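Polysaccharide deacetylase (Streptococcus pyogenes, PDB 6DQ3) is a zinc-dependent carbohydrate esterase 4 family enzyme that removes N-acetyl groups from the cell wall linkage unit of streptococcal rhamnopolysaccharides. Local coordinates at residues A[190-200]-A[207-215]. Sequence-based numbering, arbitrary orientation. Where two conformers were deposited one is given.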
loop_
_atom_site.group_PDB
_atom_site.type_symbol
_atom_site.label_atom_id
_atom_site.label_comp_id
_atom_site.label_asym_id
_atom_site.label_seq_id
_atom_site.Cartn_x
_atom_site.Cartn_y
_atom_site.Cartn_z
ATOM N N TYR A 190 13.531 3.513 -7.355
ATOM C CA TYR A 190 12.633 2.917 -6.379
ATOM C C TYR A 190 13.425 2.064 -5.398
ATOM O O TYR A 190 14.363 1.364 -5.781
ATOM C CB TYR A 190 11.583 2.057 -7.069
ATOM C CG TYR A 190 10.491 2.847 -7.730
ATOM C CD1 TYR A 190 9.461 3.395 -6.981
ATOM C CD2 TYR A 190 10.484 3.041 -9.099
ATOM C CE1 TYR A 190 8.454 4.116 -7.581
ATOM C CE2 TYR A 190 9.493 3.757 -9.706
ATOM C CZ TYR A 190 8.472 4.295 -8.943
ATOM O OH TYR A 190 7.471 5.014 -9.544
ATOM N N LYS A 191 13.036 2.113 -4.129
ATOM C CA LYS A 191 13.701 1.343 -3.085
ATOM C C LYS A 191 12.904 0.123 -2.655
ATOM O O LYS A 191 13.497 -0.870 -2.209
ATOM C CB LYS A 191 13.953 2.228 -1.860
ATOM C CG LYS A 191 14.808 3.459 -2.141
ATOM C CD LYS A 191 16.188 3.062 -2.647
ATOM C CE LYS A 191 17.052 4.274 -2.985
ATOM N NZ LYS A 191 18.400 3.863 -3.479
ATOM N N LEU A 192 11.578 0.187 -2.787
ATOM C CA LEU A 192 10.677 -0.876 -2.377
ATOM C C LEU A 192 9.657 -1.140 -3.471
ATOM O O LEU A 192 9.226 -0.224 -4.179
ATOM C CB LEU A 192 9.920 -0.516 -1.091
ATOM C CG LEU A 192 10.740 -0.307 0.178
ATOM C CD1 LEU A 192 9.836 0.233 1.288
ATOM C CD2 LEU A 192 11.424 -1.587 0.609
ATOM N N GLY A 193 9.260 -2.403 -3.593
ATOM C CA GLY A 193 8.205 -2.799 -4.501
ATOM C C GLY A 193 7.361 -3.881 -3.864
ATOM O O GLY A 193 7.900 -4.784 -3.220
ATOM N N VAL A 194 6.041 -3.797 -4.011
ATOM C CA VAL A 194 5.133 -4.753 -3.391
ATOM C C VAL A 194 4.322 -5.457 -4.467
ATOM O O VAL A 194 3.908 -4.847 -5.458
ATOM C CB VAL A 194 4.199 -4.091 -2.351
ATOM C CG1 VAL A 194 5.022 -3.595 -1.169
ATOM C CG2 VAL A 194 3.386 -2.970 -2.959
ATOM N N THR A 195 4.088 -6.746 -4.250
ATOM C CA THR A 195 3.398 -7.632 -5.164
ATOM C C THR A 195 2.052 -8.019 -4.552
ATOM O O THR A 195 1.636 -7.475 -3.522
ATOM C CB THR A 195 4.255 -8.867 -5.424
ATOM O OG1 THR A 195 4.224 -9.696 -4.256
ATOM C CG2 THR A 195 5.702 -8.473 -5.728
ATOM N N THR A 196 1.383 -8.993 -5.170
ATOM C CA THR A 196 0.231 -9.640 -4.555
ATOM C C THR A 196 0.527 -11.083 -4.141
ATOM O O THR A 196 -0.405 -11.847 -3.868
ATOM C CB THR A 196 -0.994 -9.590 -5.480
ATOM O OG1 THR A 196 -0.721 -10.251 -6.723
ATOM C CG2 THR A 196 -1.406 -8.139 -5.753
ATOM N N ASN A 197 1.806 -11.475 -4.103
ATOM C CA ASN A 197 2.188 -12.791 -3.600
ATOM C C ASN A 197 1.895 -12.865 -2.102
ATOM O O ASN A 197 2.395 -12.043 -1.328
ATOM C CB ASN A 197 3.674 -13.061 -3.853
ATOM C CG ASN A 197 4.047 -13.007 -5.329
ATOM O OD1 ASN A 197 3.228 -13.275 -6.206
ATOM N ND2 ASN A 197 5.302 -12.668 -5.603
ATOM N N GLU A 198 1.118 -13.865 -1.686
ATOM C CA GLU A 198 0.642 -13.931 -0.306
ATOM C C GLU A 198 1.738 -14.366 0.664
ATOM O O GLU A 198 2.446 -15.351 0.426
ATOM C CB GLU A 198 -0.548 -14.890 -0.216
ATOM C CG GLU A 198 -1.161 -15.057 1.172
ATOM C CD GLU A 198 -1.861 -13.805 1.680
ATOM O OE1 GLU A 198 -2.274 -12.960 0.857
ATOM O OE2 GLU A 198 -1.994 -13.668 2.912
ATOM N N GLY A 199 1.859 -13.636 1.759
ATOM C CA GLY A 199 2.738 -14.017 2.850
ATOM C C GLY A 199 3.303 -12.802 3.555
ATOM O O GLY A 199 3.163 -11.662 3.111
ATOM N N ILE A 200 3.939 -13.068 4.700
ATOM C CA ILE A 200 4.718 -12.040 5.381
ATOM C C ILE A 200 5.955 -11.722 4.547
ATOM O O ILE A 200 6.471 -12.572 3.809
ATOM C CB ILE A 200 5.095 -12.504 6.801
ATOM C CG1 ILE A 200 3.821 -12.852 7.577
ATOM C CG2 ILE A 200 5.904 -11.442 7.513
ATOM C CD1 ILE A 200 4.056 -13.466 8.945
ATOM N N LEU A 207 13.626 -6.808 -2.429
ATOM C CA LEU A 207 13.087 -5.546 -1.937
ATOM C C LEU A 207 12.096 -4.936 -2.919
ATOM O O LEU A 207 11.170 -4.229 -2.504
ATOM C CB LEU A 207 14.215 -4.563 -1.653
ATOM C CG LEU A 207 15.150 -4.937 -0.503
ATOM C CD1 LEU A 207 16.201 -3.850 -0.305
ATOM C CD2 LEU A 207 14.378 -5.183 0.782
ATOM N N LEU A 208 12.276 -5.177 -4.219
ATOM C CA LEU A 208 11.350 -4.666 -5.222
ATOM C C LEU A 208 10.249 -5.661 -5.571
ATOM O O LEU A 208 9.515 -5.442 -6.544
ATOM C CB LEU A 208 12.103 -4.272 -6.491
ATOM C CG LEU A 208 13.045 -3.082 -6.322
ATOM C CD1 LEU A 208 13.849 -2.852 -7.602
ATOM C CD2 LEU A 208 12.304 -1.815 -5.925
ATOM N N SER A 209 10.108 -6.729 -4.793
ATOM C CA SER A 209 9.091 -7.743 -5.039
ATOM C C SER A 209 8.646 -8.376 -3.720
ATOM O O SER A 209 8.658 -9.593 -3.536
ATOM C CB SER A 209 9.624 -8.789 -6.016
ATOM O OG SER A 209 10.865 -9.314 -5.569
ATOM N N LEU A 210 8.199 -7.537 -2.787
ATOM C CA LEU A 210 7.859 -7.992 -1.446
ATOM C C LEU A 210 6.469 -8.613 -1.381
ATOM O O LEU A 210 5.532 -8.155 -2.046
ATOM C CB LEU A 210 7.926 -6.821 -0.468
ATOM C CG LEU A 210 9.294 -6.168 -0.282
ATOM C CD1 LEU A 210 9.168 -4.810 0.393
ATOM C CD2 LEU A 210 10.192 -7.092 0.525
ATOM N N ASN A 211 6.337 -9.643 -0.541
ATOM C CA ASN A 211 5.048 -10.274 -0.298
ATOM C C ASN A 211 4.101 -9.304 0.403
ATOM O O ASN A 211 4.530 -8.393 1.115
ATOM C CB ASN A 211 5.186 -11.513 0.597
ATOM C CG ASN A 211 5.993 -12.630 -0.027
ATOM O OD1 ASN A 211 6.239 -12.658 -1.230
ATOM N ND2 ASN A 211 6.399 -13.582 0.810
ATOM N N ARG A 212 2.800 -9.535 0.234
ATOM C CA ARG A 212 1.789 -8.828 1.011
ATOM C C ARG A 212 0.742 -9.811 1.509
ATOM O O ARG A 212 0.589 -10.913 0.978
ATOM C CB ARG A 212 1.127 -7.710 0.191
ATOM C CG ARG A 212 2.065 -6.546 -0.100
ATOM C CD ARG A 212 1.301 -5.286 -0.476
ATOM N NE ARG A 212 0.815 -5.319 -1.853
ATOM C CZ ARG A 212 0.080 -4.362 -2.408
ATOM N NH1 ARG A 212 -0.263 -3.288 -1.702
ATOM N NH2 ARG A 212 -0.313 -4.479 -3.667
ATOM N N ILE A 213 0.035 -9.400 2.558
ATOM C CA ILE A 213 -1.036 -10.188 3.159
ATOM C C ILE A 213 -2.350 -9.578 2.694
ATOM O O ILE A 213 -2.661 -8.430 3.034
ATOM C CB ILE A 213 -0.941 -10.203 4.691
ATOM C CG1 ILE A 213 0.329 -10.927 5.139
ATOM C CG2 ILE A 213 -2.192 -10.838 5.291
ATOM C CD1 ILE A 213 0.731 -10.623 6.577
ATOM N N ARG A 214 -3.121 -10.330 1.911
ATOM C CA ARG A 214 -4.397 -9.831 1.417
ATOM C C ARG A 214 -5.416 -9.834 2.550
ATOM O O ARG A 214 -5.584 -10.841 3.247
ATOM C CB ARG A 214 -4.903 -10.679 0.249
ATOM C CG ARG A 214 -6.207 -10.154 -0.358
ATOM C CD ARG A 214 -6.752 -11.055 -1.459
ATOM N NE ARG A 214 -5.882 -11.125 -2.631
ATOM C CZ ARG A 214 -5.817 -10.194 -3.578
ATOM N NH1 ARG A 214 -6.560 -9.099 -3.494
ATOM N NH2 ARG A 214 -4.999 -10.353 -4.609
ATOM N N ILE A 215 -6.092 -8.705 2.735
ATOM C CA ILE A 215 -7.135 -8.594 3.750
ATOM C C ILE A 215 -8.435 -9.131 3.165
ATOM O O ILE A 215 -8.963 -8.584 2.192
ATOM C CB ILE A 215 -7.298 -7.143 4.224
ATOM C CG1 ILE A 215 -5.984 -6.619 4.802
ATOM C CG2 ILE A 215 -8.428 -7.052 5.243
ATOM C CD1 ILE A 215 -5.466 -7.398 5.995
HETATM O O HOH W 1 1.205 -5.374 -6.390
HETATM O O HOH W 2 6.788 -11.376 -3.628
HETATM O O HOH W 3 -2.974 -12.705 -4.939
HETATM O O HOH W 4 -4.535 -13.340 3.433
HETATM O O HOH W 5 3.662 -9.129 3.912
#
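Val194 and Leu210 form a parallel beta bridge joining strands 192-198 and 210-214 in the distorted (beta/alpha) barrel of carbohydrate esterase 4 deacetylases. Gly193 O accepts from Leu210 N at 2.8 Å, and Leu210 O from Thr195 N at 3.0 Å. A beta bulge follows: the next bridge pairs Glu198 with Arg212, a register shift of two, with Arg212 N donating to Asn197 O and Gly199 N to Arg212 O.

Across the bulge, side chains add to the backbone bonds. Arg212, bent at chi3 (-78°), sends NE to Thr195 O at 2.8 Å, almost straight (174°) and in the guanidinium plane. Val194 CG2 lies 3.6 Å above the centre of one guanidinium face. Arg212 NH2 forms a salt bridge with Asp77 and Arg212 NH1 a hydrogen bond with Thr75. Thr195 OG1 donates to Leu210 O from above the carbonyl plane, as a second donor, and accepts from Asn197 N in an ST turn. One water has Thr195 OG1, Ser209 O and Asn211 OD1 in reach, but too few protons for all.

Asn211 ND2 donates to Ile200 O from above that carbonyl plane. Glu198, bent at chi2 (68°), receives Arg214 N on the syn lone pair of OE1 at 3.0 Å.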